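Local coordinates for protein putative non-ribosomal peptide synthetase (PDB 6M7L) that is part of a putative non-ribosomal peptide synthetase, a condensation-type domain that may recruit a partner enzyme, such as a cytochrome P450, to the growing peptide, at residues Q28-L33 and R368-Q373; G43-V48 and R120-T125; R78-G81 and V86-E89; A148-A153 and P402-E407; A199-D202 and L207-D210. All coordinates share one frame; numbering follows the deposited sequence.

Contact 1: residues Q28-L33 and R368-Q373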
# COMPACT_ATOMS: atom_id res chain seq x y z
N GLN A 28 -3.47 25.12 -10.48
CA GLN A 28 -4.27 24.95 -11.69
C GLN A 28 -4.10 26.13 -12.63
O GLN A 28 -4.04 25.95 -13.86
CB GLN A 28 -5.74 24.79 -11.31
CG GLN A 28 -6.09 23.46 -10.70
CD GLN A 28 -7.57 23.34 -10.41
OE1 GLN A 28 -8.17 24.24 -9.82
NE2 GLN A 28 -8.17 22.23 -10.83
N ARG A 29 -4.03 27.34 -12.08
CA ARG A 29 -3.81 28.53 -12.90
C ARG A 29 -2.52 28.40 -13.71
O ARG A 29 -2.51 28.64 -14.92
CB ARG A 29 -3.78 29.77 -12.01
CG ARG A 29 -3.35 31.05 -12.71
CD ARG A 29 -4.33 31.48 -13.77
NE ARG A 29 -3.88 32.69 -14.45
CZ ARG A 29 -4.48 33.24 -15.50
NH1 ARG A 29 -5.58 32.70 -16.00
NH2 ARG A 29 -3.98 34.34 -16.04
N ARG A 30 -1.43 28.01 -13.05
CA ARG A 30 -0.17 27.87 -13.76
C ARG A 30 -0.21 26.70 -14.74
O ARG A 30 0.30 26.80 -15.86
CB ARG A 30 0.98 27.70 -12.77
CG ARG A 30 2.35 27.79 -13.42
CD ARG A 30 3.46 27.85 -12.39
NE ARG A 30 4.77 27.92 -13.03
CZ ARG A 30 5.45 26.87 -13.46
NH1 ARG A 30 4.95 25.65 -13.30
NH2 ARG A 30 6.63 27.03 -14.04
N MET A 31 -0.82 25.58 -14.33
CA MET A 31 -0.90 24.42 -15.22
C MET A 31 -1.71 24.74 -16.46
O MET A 31 -1.36 24.30 -17.57
CB MET A 31 -1.50 23.23 -14.47
CG MET A 31 -0.62 22.68 -13.36
SD MET A 31 1.04 22.30 -13.93
CE MET A 31 0.65 21.26 -15.33
N TRP A 32 -2.81 25.48 -16.31
CA TRP A 32 -3.63 25.84 -17.46
C TRP A 32 -2.83 26.69 -18.44
O TRP A 32 -2.85 26.45 -19.66
CB TRP A 32 -4.88 26.58 -17.00
CG TRP A 32 -5.89 26.80 -18.09
CD1 TRP A 32 -6.92 25.97 -18.43
CD2 TRP A 32 -5.95 27.91 -18.99
NE1 TRP A 32 -7.62 26.50 -19.48
CE2 TRP A 32 -7.05 27.69 -19.85
CE3 TRP A 32 -5.19 29.07 -19.16
CZ2 TRP A 32 -7.40 28.59 -20.86
CZ3 TRP A 32 -5.54 29.96 -20.16
CH2 TRP A 32 -6.64 29.71 -20.99
N LEU A 33 -2.10 27.69 -17.93
CA LEU A 33 -1.32 28.57 -18.79
C LEU A 33 -0.26 27.79 -19.56
O LEU A 33 -0.17 27.89 -20.79
CB LEU A 33 -0.69 29.68 -17.96
CG LEU A 33 -1.67 30.71 -17.38
CD1 LEU A 33 -0.98 31.63 -16.39
CD2 LEU A 33 -2.31 31.51 -18.50
N ARG A 368 12.59 28.10 -18.23
CA ARG A 368 13.35 27.99 -16.99
C ARG A 368 12.37 28.05 -15.83
O ARG A 368 11.56 28.97 -15.75
CB ARG A 368 14.40 29.10 -16.87
CG ARG A 368 15.20 29.03 -15.57
CD ARG A 368 16.43 29.92 -15.63
NE ARG A 368 16.09 31.33 -15.62
CZ ARG A 368 16.24 32.13 -14.56
NH1 ARG A 368 16.74 31.64 -13.43
NH2 ARG A 368 15.90 33.41 -14.64
N HIS A 369 12.46 27.07 -14.93
CA HIS A 369 11.51 26.98 -13.83
C HIS A 369 11.71 28.15 -12.87
O HIS A 369 12.84 28.60 -12.65
CB HIS A 369 11.68 25.65 -13.09
CG HIS A 369 10.58 25.36 -12.12
ND1 HIS A 369 10.68 25.66 -10.78
CD2 HIS A 369 9.37 24.79 -12.29
CE1 HIS A 369 9.57 25.29 -10.16
NE2 HIS A 369 8.76 24.76 -11.06
N PRO A 370 10.63 28.68 -12.29
CA PRO A 370 10.76 29.84 -11.40
C PRO A 370 11.49 29.50 -10.11
O PRO A 370 11.43 28.37 -9.61
CB PRO A 370 9.31 30.24 -11.12
CG PRO A 370 8.52 29.64 -12.24
CD PRO A 370 9.22 28.37 -12.58
N ILE A 371 12.18 30.51 -9.58
CA ILE A 371 12.82 30.49 -8.26
C ILE A 371 13.92 29.44 -8.16
O ILE A 371 15.03 29.74 -7.72
CB ILE A 371 11.78 30.31 -7.14
CG1 ILE A 371 10.71 31.41 -7.24
CG2 ILE A 371 12.45 30.36 -5.78
CD1 ILE A 371 9.68 31.36 -6.13
N PHE A 372 13.62 28.20 -8.54
CA PHE A 372 14.64 27.16 -8.54
C PHE A 372 14.53 26.33 -9.81
O PHE A 372 13.45 26.20 -10.40
CB PHE A 372 14.53 26.24 -7.30
CG PHE A 372 13.19 25.59 -7.13
CD1 PHE A 372 12.90 24.39 -7.75
CD2 PHE A 372 12.22 26.17 -6.33
CE1 PHE A 372 11.67 23.79 -7.60
CE2 PHE A 372 10.99 25.57 -6.17
CZ PHE A 372 10.71 24.38 -6.80
N GLN A 373 15.67 25.79 -10.23
CA GLN A 373 15.73 24.90 -11.38
C GLN A 373 16.23 23.51 -11.01
O GLN A 373 16.21 22.62 -11.86
CB GLN A 373 16.65 25.49 -12.47
CG GLN A 373 16.19 26.84 -13.00
CD GLN A 373 16.43 27.97 -12.02
OE1 GLN A 373 17.51 28.08 -11.44
NE2 GLN A 373 15.42 28.81 -11.82
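His369, which meets Arg30 across this contact, is held through ND1 by one sound carbonyl bond and one weak one. His369 ND1 gives its N-H to Phe372 O at 2.8 Å and, weakly, to Pro370 O. The Phe372 oxygen lies close to the imidazole plane, so this bond fixes the rotation of the ring. A second bond closes the same loop: Gln373 NE2 donates to His369 O at 2.7 Å, nearly in line with the carbonyl. The ring of Pro370 folds back on the imidazole, with its CD over one face. Phe353, of helix 353-360, lies nearly parallel to the imidazole.

Arg30 meets this tightly folded loop from helix 26-34. Its CG stands anti to the backbone N (chi1 -170°), and the chain stays extended as far as NE. Arg30 CA and Pro370 CA are 11.4 Å apart, and the extended chain carries the guanidinium across this gap. In the condensation-domain fold, two halves built like chloramphenicol acetyltransferase face each other. Here the N-terminal half sends one long side chain to the loop that leads into strand 374-380 of the C-terminal half.

Arg30 and Pro370 approach from opposite directions. Arg30 NH2 comes to 3.3 Å from Pro370 CD, and to 3.9 Å from His369 CD2. Both carbons meet the guanidinium at a slant. No hydrogen bond joins the two segments. The strongest polar partner of Arg30 is Glu407, which takes NH1 in a salt bridge. Glu354 of helix 353-360 also touches the Arg30 side chain.

Contact 2: residues G43-V48 and R120-T125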
# COMPACT_ATOMS: atom_id res chain seq x y z
N GLY A 43 3.51 17.55 -22.87
CA GLY A 43 2.48 17.93 -21.91
C GLY A 43 2.90 17.59 -20.49
O GLY A 43 3.52 16.56 -20.24
N LEU A 44 2.58 18.49 -19.57
CA LEU A 44 2.83 18.26 -18.15
C LEU A 44 1.72 17.36 -17.64
O LEU A 44 0.67 17.82 -17.18
CB LEU A 44 2.90 19.57 -17.39
CG LEU A 44 4.15 20.41 -17.64
CD1 LEU A 44 4.06 21.77 -16.95
CD2 LEU A 44 5.38 19.65 -17.18
N HIS A 45 1.95 16.05 -17.73
CA HIS A 45 0.95 15.05 -17.40
C HIS A 45 1.53 14.04 -16.41
O HIS A 45 2.74 13.83 -16.34
CB HIS A 45 0.48 14.29 -18.65
CG HIS A 45 0.06 15.17 -19.79
ND1 HIS A 45 0.24 14.81 -21.11
CD2 HIS A 45 -0.54 16.38 -19.80
CE1 HIS A 45 -0.22 15.77 -21.89
NE2 HIS A 45 -0.70 16.74 -21.12
N VAL A 46 0.64 13.43 -15.65
CA VAL A 46 0.94 12.19 -14.96
C VAL A 46 0.36 11.06 -15.79
O VAL A 46 -0.64 11.23 -16.50
CB VAL A 46 0.37 12.17 -13.52
CG1 VAL A 46 1.14 13.13 -12.63
CG2 VAL A 46 -1.11 12.50 -13.53
N ARG A 47 1.00 9.90 -15.74
CA ARG A 47 0.53 8.80 -16.57
C ARG A 47 0.99 7.47 -15.99
O ARG A 47 2.02 7.39 -15.31
CB ARG A 47 1.01 8.94 -18.02
CG ARG A 47 2.49 8.69 -18.25
CD ARG A 47 3.34 9.89 -17.78
NE ARG A 47 4.32 9.47 -16.79
CZ ARG A 47 5.56 9.08 -17.09
NH1 ARG A 47 6.38 8.69 -16.13
NH2 ARG A 47 5.97 9.09 -18.36
N VAL A 48 0.20 6.43 -16.25
CA VAL A 48 0.46 5.09 -15.76
C VAL A 48 0.10 4.10 -16.86
O VAL A 48 -0.96 4.20 -17.47
CB VAL A 48 -0.33 4.78 -14.47
CG1 VAL A 48 -1.80 5.12 -14.64
CG2 VAL A 48 -0.15 3.32 -14.07
N ARG A 120 0.57 13.67 -25.92
CA ARG A 120 -0.45 14.39 -26.68
C ARG A 120 -1.08 15.47 -25.81
O ARG A 120 -1.56 15.18 -24.71
CB ARG A 120 -1.53 13.44 -27.19
CG ARG A 120 -1.12 12.58 -28.37
CD ARG A 120 -2.31 11.82 -28.93
NE ARG A 120 -1.99 11.15 -30.18
CZ ARG A 120 -2.83 10.36 -30.85
NH1 ARG A 120 -4.05 10.14 -30.37
NH2 ARG A 120 -2.45 9.79 -31.98
N PRO A 121 -1.10 16.73 -26.26
CA PRO A 121 -1.58 17.81 -25.41
C PRO A 121 -3.08 17.73 -25.16
O PRO A 121 -3.84 17.12 -25.93
CB PRO A 121 -1.23 19.08 -26.20
CG PRO A 121 -0.21 18.63 -27.22
CD PRO A 121 -0.57 17.22 -27.54
N PHE A 122 -3.50 18.35 -24.07
CA PHE A 122 -4.91 18.50 -23.73
C PHE A 122 -5.38 19.90 -24.10
O PHE A 122 -4.67 20.88 -23.90
CB PHE A 122 -5.15 18.26 -22.24
CG PHE A 122 -5.04 16.83 -21.81
CD1 PHE A 122 -3.84 16.33 -21.32
CD2 PHE A 122 -6.13 15.98 -21.86
CE1 PHE A 122 -3.73 15.02 -20.91
CE2 PHE A 122 -6.03 14.66 -21.45
CZ PHE A 122 -4.83 14.18 -20.97
N ASP A 123 -6.60 19.98 -24.64
CA ASP A 123 -7.30 21.25 -24.79
C ASP A 123 -8.22 21.37 -23.59
O ASP A 123 -9.40 21.01 -23.64
CB ASP A 123 -8.07 21.31 -26.11
CG ASP A 123 -8.86 22.59 -26.27
OD1 ASP A 123 -8.77 23.46 -25.38
OD2 ASP A 123 -9.58 22.72 -27.28
N LEU A 124 -7.68 21.89 -22.49
CA LEU A 124 -8.39 21.93 -21.22
C LEU A 124 -9.65 22.78 -21.26
O LEU A 124 -10.47 22.69 -20.33
CB LEU A 124 -7.46 22.43 -20.11
CG LEU A 124 -6.24 21.55 -19.84
CD1 LEU A 124 -5.37 22.16 -18.75
CD2 LEU A 124 -6.68 20.14 -19.45
N THR A 125 -9.84 23.60 -22.29
CA THR A 125 -11.07 24.38 -22.39
C THR A 125 -12.25 23.53 -22.82
O THR A 125 -13.38 23.77 -22.37
CB THR A 125 -10.89 25.56 -23.35
OG1 THR A 125 -10.65 25.07 -24.67
CG2 THR A 125 -9.72 26.43 -22.92
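The imidazole of His45 is sandwiched between Phe122 and the backbone of Gly43. Phe122 CE1 lies over the centre of one face, 3.5 Å above the ring plane. The carbonyl carbon of Gly43 lies over the opposite face. Pro121 CA sits at the imidazole edge. The two rings form a T-shaped (edge-to-face) pair, with planes 84° apart and centroids separated by 4.8 Å. Phe122 supplies the edge and His45 the face.

The pair belongs to the N-terminal half of the condensation-domain fold. It joins the start of strand 45-53, an inner strand of the mixed sheet, to the loop between helix 110-119 and strand 130-136. The His45 torsion, with CG beside the backbone N (chi1 -50°), lays the imidazole over Gly43 and against the Phe122 edge. The closest approach of the rings is 3.2 Å, from His45 NE2 to Phe122 CD1. His45 CE1 also comes to 3.2 Å from Arg120 O, a slanting contact with no hydrogen bond.

Both rings have partners outside the segments. His45 ND1 is hydrogen-bonded to Ala118 O, which ties the imidazole to the end of helix 110-119. Arg131 makes a cation-pi contact with Phe122 and also bonds Arg120 O. Further along the loop, Asp123 OD1 accepts from two groups of Thr125 on the same face of its carboxylate, and Arg36 adds a salt bridge. The backbone N of Thr125 completes an Asx turn, and Thr125 OG1 donates to Asp123 OD1 at 2.6 Å.

Contact 3: residues R78-G81 and V86-E89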
# COMPACT_ATOMS: atom_id res chain seq x y z
N ARG A 78 -13.88 20.80 -16.64
CA ARG A 78 -13.31 21.49 -17.79
C ARG A 78 -12.89 22.90 -17.38
O ARG A 78 -13.41 23.46 -16.41
CB ARG A 78 -14.31 21.54 -18.95
CG ARG A 78 -13.71 21.15 -20.28
CD ARG A 78 -14.76 20.49 -21.15
NE ARG A 78 -16.03 21.19 -21.08
CZ ARG A 78 -17.00 21.07 -21.98
NH1 ARG A 78 -16.83 20.29 -23.04
NH2 ARG A 78 -18.13 21.75 -21.84
N PHE A 79 -11.95 23.47 -18.13
CA PHE A 79 -11.31 24.73 -17.77
C PHE A 79 -11.41 25.74 -18.90
O PHE A 79 -10.42 26.01 -19.60
CB PHE A 79 -9.84 24.50 -17.38
CG PHE A 79 -9.66 23.48 -16.30
CD1 PHE A 79 -9.46 22.15 -16.62
CD2 PHE A 79 -9.71 23.85 -14.97
CE1 PHE A 79 -9.30 21.20 -15.63
CE2 PHE A 79 -9.55 22.90 -13.97
CZ PHE A 79 -9.34 21.58 -14.30
N PRO A 80 -12.58 26.33 -19.11
CA PRO A 80 -12.70 27.41 -20.08
C PRO A 80 -12.31 28.75 -19.47
O PRO A 80 -12.34 28.95 -18.26
CB PRO A 80 -14.19 27.38 -20.45
CG PRO A 80 -14.85 26.93 -19.19
CD PRO A 80 -13.88 26.00 -18.49
N GLY A 81 -11.94 29.67 -20.35
CA GLY A 81 -11.53 30.99 -19.92
C GLY A 81 -10.49 31.56 -20.87
O GLY A 81 -10.40 31.15 -22.02
N VAL A 86 -9.68 31.90 -15.57
CA VAL A 86 -10.00 30.51 -15.89
C VAL A 86 -11.06 30.02 -14.91
O VAL A 86 -11.02 30.37 -13.72
CB VAL A 86 -8.74 29.61 -15.83
CG1 VAL A 86 -9.09 28.18 -16.24
CG2 VAL A 86 -7.64 30.16 -16.72
N ARG A 87 -12.00 29.23 -15.41
CA ARG A 87 -13.14 28.75 -14.64
C ARG A 87 -13.16 27.23 -14.61
O ARG A 87 -12.73 26.57 -15.57
CB ARG A 87 -14.45 29.30 -15.24
CG ARG A 87 -15.72 28.66 -14.71
CD ARG A 87 -16.95 29.22 -15.42
NE ARG A 87 -18.02 28.23 -15.50
CZ ARG A 87 -18.34 27.58 -16.62
NH1 ARG A 87 -17.68 27.82 -17.74
NH2 ARG A 87 -19.32 26.69 -16.60
N GLN A 88 -13.64 26.67 -13.50
CA GLN A 88 -13.80 25.23 -13.34
C GLN A 88 -15.22 24.84 -13.72
O GLN A 88 -16.17 25.10 -12.97
CB GLN A 88 -13.48 24.81 -11.90
CG GLN A 88 -12.16 24.07 -11.72
CD GLN A 88 -11.88 23.74 -10.26
OE1 GLN A 88 -11.48 22.62 -9.94
NE2 GLN A 88 -12.08 24.71 -9.38
N GLU A 89 -15.38 24.20 -14.88
CA GLU A 89 -16.68 23.74 -15.36
C GLU A 89 -16.78 22.23 -15.12
O GLU A 89 -16.11 21.44 -15.81
CB GLU A 89 -16.86 24.07 -16.84
CG GLU A 89 -18.20 23.62 -17.41
CD GLU A 89 -18.21 23.60 -18.93
OE1 GLU A 89 -17.11 23.57 -19.53
OE2 GLU A 89 -19.31 23.61 -19.52
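Phe79 lies alongside Gln88, both side chains pointing the same way, and their ring and amide planes are only 11° apart. The nearest atoms are Phe79 CE2 and Gln88 CG, at 3.6 Å. At the base of the side chain, Phe79 CB packs against Val86 CG1. Helix 26-34 packs here too: Gln28 touches Phe79, and Trp32 touches Val86 and bonds Phe79 O through NE1.

The segments are the two arms of a beta hairpin between strands 77-78 and 89-90, in the N-terminal half of the condensation-domain fold. Arg78 and Glu89 form an antiparallel hydrogen-bonded pair, and Glu89 N reaches Arg78 O at 2.6 Å. Nearer the turn, Arg87 N donates to Pro80 O at 2.9 Å. Gly81 bridges to Val86 with backbone angles suited to glycine.

Arg78 and Glu89 also form a salt bridge. Glu89 has CG anti to the backbone N (chi1 180°) and runs extended, which carries its carboxylate alongside Arg78. The arginine grips it side-on. Arg78 NE meets Glu89 OE1 at 3.0 Å, while NH2 reaches both oxygens. Both nitrogens come to OE1 from one face of the carboxylate, whose plane is 39° from that of the guanidinium. The Arg87 side chain crosses Pro80 at a slant. Arg87 NH1 is 3.3 Å from Pro80 CG, and Glu89 CB sits over one face of the Arg87 guanidinium.

Contact 4: residues A148-A153 and P402-E407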
# COMPACT_ATOMS: atom_id res chain seq x y z
N ALA A 148 -3.33 11.80 -17.32
CA ALA A 148 -4.10 12.83 -16.64
C ALA A 148 -3.27 14.10 -16.57
O ALA A 148 -2.10 14.05 -16.17
CB ALA A 148 -4.52 12.38 -15.24
N HIS A 149 -3.86 15.23 -16.95
CA HIS A 149 -3.14 16.49 -16.90
C HIS A 149 -2.89 16.88 -15.45
O HIS A 149 -3.73 16.64 -14.57
CB HIS A 149 -3.92 17.58 -17.62
CG HIS A 149 -3.09 18.77 -17.99
ND1 HIS A 149 -2.71 19.72 -17.08
CD2 HIS A 149 -2.54 19.14 -19.17
CE1 HIS A 149 -1.96 20.64 -17.68
NE2 HIS A 149 -1.85 20.30 -18.95
N ARG A 150 -1.74 17.49 -15.20
CA ARG A 150 -1.38 17.84 -13.82
C ARG A 150 -2.23 18.97 -13.25
O ARG A 150 -2.08 19.30 -12.07
CB ARG A 150 0.10 18.21 -13.74
CG ARG A 150 1.04 17.10 -14.18
CD ARG A 150 2.50 17.47 -13.94
NE ARG A 150 3.15 16.55 -13.01
CZ ARG A 150 3.81 15.46 -13.38
NH1 ARG A 150 4.36 14.67 -12.47
NH2 ARG A 150 3.92 15.15 -14.67
N ILE A 151 -3.12 19.55 -14.06
CA ILE A 151 -4.12 20.48 -13.53
C ILE A 151 -5.17 19.74 -12.72
O ILE A 151 -5.89 20.35 -11.93
CB ILE A 151 -4.77 21.27 -14.68
CG1 ILE A 151 -5.48 22.52 -14.15
CG2 ILE A 151 -5.75 20.40 -15.44
CD1 ILE A 151 -6.11 23.37 -15.23
N ALA A 152 -5.26 18.42 -12.88
CA ALA A 152 -6.26 17.61 -12.20
C ALA A 152 -5.68 16.51 -11.34
O ALA A 152 -6.40 16.00 -10.47
CB ALA A 152 -7.21 16.97 -13.22
N ALA A 153 -4.42 16.12 -11.54
CA ALA A 153 -3.87 14.96 -10.86
C ALA A 153 -2.40 15.20 -10.56
O ALA A 153 -1.66 15.67 -11.44
CB ALA A 153 -4.04 13.70 -11.71
N PRO A 402 9.11 6.42 -19.86
CA PRO A 402 10.23 7.36 -19.70
C PRO A 402 9.95 8.35 -18.59
O PRO A 402 8.82 8.49 -18.10
CB PRO A 402 10.32 8.04 -21.07
CG PRO A 402 9.72 7.06 -22.02
CD PRO A 402 8.61 6.39 -21.25
N GLU A 403 11.00 9.06 -18.19
CA GLU A 403 10.88 10.04 -17.11
C GLU A 403 9.81 11.07 -17.44
O GLU A 403 9.64 11.46 -18.59
CB GLU A 403 12.23 10.72 -16.86
CG GLU A 403 13.32 9.81 -16.32
CD GLU A 403 13.09 9.43 -14.87
OE1 GLU A 403 13.78 8.51 -14.38
OE2 GLU A 403 12.24 10.06 -14.20
N GLU A 404 9.09 11.50 -16.40
CA GLU A 404 8.02 12.47 -16.59
C GLU A 404 8.55 13.78 -17.16
O GLU A 404 9.69 14.17 -16.92
CB GLU A 404 7.31 12.74 -15.26
CG GLU A 404 6.30 11.69 -14.86
CD GLU A 404 5.87 11.81 -13.41
OE1 GLU A 404 6.64 12.38 -12.61
OE2 GLU A 404 4.76 11.34 -13.07
N ALA A 405 7.70 14.44 -17.94
CA ALA A 405 8.02 15.78 -18.41
C ALA A 405 8.15 16.72 -17.22
O ALA A 405 7.33 16.69 -16.30
CB ALA A 405 6.95 16.28 -19.38
N MET A 406 9.19 17.55 -17.23
CA MET A 406 9.44 18.46 -16.12
C MET A 406 9.97 19.78 -16.65
O MET A 406 10.51 19.86 -17.76
CB MET A 406 10.42 17.86 -15.10
CG MET A 406 11.84 17.70 -15.62
SD MET A 406 12.95 17.12 -14.32
CE MET A 406 14.54 17.32 -15.11
N GLU A 407 9.81 20.82 -15.84
CA GLU A 407 10.39 22.13 -16.14
C GLU A 407 11.76 22.31 -15.51
O GLU A 407 12.50 23.22 -15.93
CB GLU A 407 9.47 23.24 -15.64
CG GLU A 407 8.04 23.16 -16.14
CD GLU A 407 7.20 24.31 -15.64
OE1 GLU A 407 7.42 25.45 -16.11
OE2 GLU A 407 6.34 24.09 -14.77
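Arg150 and Glu404 meet with their flat groups nearly perpendicular: the guanidinium and carboxylate planes are 84° apart. The carboxylate lies at the edge of the guanidinium, close to its plane. Arg150 NH1 gives a long, weak hydrogen bond to Glu404 OE1 at 3.2 Å, as part of a salt bridge. Glu404 OE2 is almost as close to Arg150 NH1, at 3.4 Å.

Arg150 follows strand 141-149, in the loop that probably corresponds to the HHxxxDG motif of condensation domains. His149 would hold the first histidine position. Arg150 would stand in place of the second, the one usually linked to catalysis. Such an altered motif is consistent with the P450-recruiting X domains of glycopeptide synthetases. Glu404 belongs to the crossover segment that leads from strand 395-399, at the edge of the N-terminal sheet, back to strand 410-418 of the C-terminal half. The salt bridge therefore joins the motif loop to the crossover.

The backbones stay apart, with Arg150 CA 10.7 Å from Ala405 CA. Arg150 has its CG beside the backbone N (chi1 -60°) and bends at its third torsion to turn the guanidinium toward Glu404. The Glu404 chain is extended beyond CG, which brings its carboxylate to NH1. Met31 and Val46 pack on the arginine, and Arg47 touches Glu404. Within the motif loop, Ile151 N donates to His149 ND1 at 3.1 Å, nearly in the imidazole plane.

Contact 5: residues A199-D202 and L207-D210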
# COMPACT_ATOMS: atom_id res chain seq x y z
N ALA A 199 -7.35 35.02 0.76
CA ALA A 199 -7.95 36.29 0.36
C ALA A 199 -7.38 37.47 1.14
O ALA A 199 -7.50 38.61 0.68
CB ALA A 199 -9.47 36.23 0.54
N GLY A 200 -6.77 37.22 2.29
CA GLY A 200 -6.13 38.28 3.05
C GLY A 200 -4.72 38.55 2.59
O GLY A 200 -3.83 38.82 3.40
N ALA A 201 -4.49 38.46 1.28
CA ALA A 201 -3.16 38.71 0.73
C ALA A 201 -2.76 40.17 0.93
O ALA A 201 -1.62 40.46 1.32
CB ALA A 201 -3.13 38.34 -0.75
N ASP A 202 -3.68 41.10 0.68
CA ASP A 202 -3.41 42.53 0.83
C ASP A 202 -4.02 43.00 2.15
O ASP A 202 -5.09 43.60 2.20
CB ASP A 202 -3.96 43.31 -0.36
CG ASP A 202 -3.08 43.18 -1.59
OD1 ASP A 202 -1.87 43.48 -1.49
OD2 ASP A 202 -3.60 42.77 -2.65
N LEU A 207 -2.17 36.45 7.90
CA LEU A 207 -1.50 35.15 7.91
C LEU A 207 -0.70 34.93 6.63
O LEU A 207 0.52 34.74 6.67
CB LEU A 207 -2.54 34.04 8.09
CG LEU A 207 -2.09 32.59 7.86
CD1 LEU A 207 -0.87 32.25 8.71
CD2 LEU A 207 -3.23 31.63 8.15
N ILE A 208 -1.37 34.96 5.48
CA ILE A 208 -0.67 34.80 4.21
C ILE A 208 0.18 36.03 3.90
O ILE A 208 1.25 35.91 3.30
CB ILE A 208 -1.68 34.49 3.09
CG1 ILE A 208 -1.08 34.79 1.71
CG2 ILE A 208 -2.99 35.23 3.32
CD1 ILE A 208 -2.11 35.05 0.63
N TRP A 209 -0.27 37.21 4.32
CA TRP A 209 0.55 38.41 4.16
C TRP A 209 1.89 38.27 4.87
O TRP A 209 2.93 38.65 4.32
CB TRP A 209 -0.20 39.64 4.69
CG TRP A 209 0.51 40.95 4.48
CD1 TRP A 209 0.25 41.87 3.50
CD2 TRP A 209 1.57 41.50 5.27
NE1 TRP A 209 1.09 42.95 3.63
CE2 TRP A 209 1.92 42.75 4.71
CE3 TRP A 209 2.28 41.06 6.40
CZ2 TRP A 209 2.92 43.55 5.23
CZ3 TRP A 209 3.28 41.86 6.92
CH2 TRP A 209 3.59 43.09 6.34
N ASP A 210 1.88 37.73 6.09
CA ASP A 210 3.13 37.43 6.77
C ASP A 210 3.98 36.47 5.94
O ASP A 210 5.21 36.61 5.89
CB ASP A 210 2.87 36.83 8.16
CG ASP A 210 3.07 37.84 9.27
OD1 ASP A 210 2.39 37.71 10.32
OD2 ASP A 210 3.89 38.76 9.11
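Ala201 and Ile208 make the close-packed part of this contact. Ala201 CB meets Ile208 CD1 at 3.7 Å, methyl against methyl. The second branch, Ile208 CG2, rests at 3.7 Å from Gly200 O. Ile208 is buried. Its CG1 is anti to the backbone N (chi1 160°), and the extended chain carries CD1 to the alanine while CG2 faces the glycine carbonyl. Leu198 touches Ile208 as well.

Residues 199-202 belong to the loop between helices 187-196 and 207-218 of the condensation domain, and residues 207-210 form the first turn of the second helix. The chain turns back so that the start of this helix packs on the loop. Gly200 O also accepts a hydrogen bond from Ser206 OG.

Trp209 lies toward the less buried side. Ala201 O sits at the edge of the indole, near its plane, at 3.2 Å from Trp209 CD1. The partner atom is a carbon, and no hydrogen bond joins the segments. Arg204 touches the tryptophan too. Around this core the packing gives way to solvent: Ala199, Asp202, Leu207 and Asp210 are all exposed, and the CB atoms of Ala199 and Asp202 point away from the helix.

Overall arrangement
Contacts 1, 2 and 4 lie nearest the middle of the chain; contacts 3 and 5 lie farther out. Contacts 2 and 4 share the N-terminal sheet through neighbouring strands 45-53 and 141-149. Contacts 1 and 4 each rest on an arginine of the N-terminal half: contact 1 reaches the C-terminal half, contact 4 the crossover. The Arg30–Glu407 salt bridge links them. Contact 1 is mostly buried; contact 4, though central, joins partly exposed residues. Contact 2 relies on aromatic packing instead. Contact 3 combines backbone pairing with a salt bridge and leans on helix 26-34. Contact 5 is local, mostly apolar and touches none of the others; contact 1 is about 13 Å away between nearest atoms.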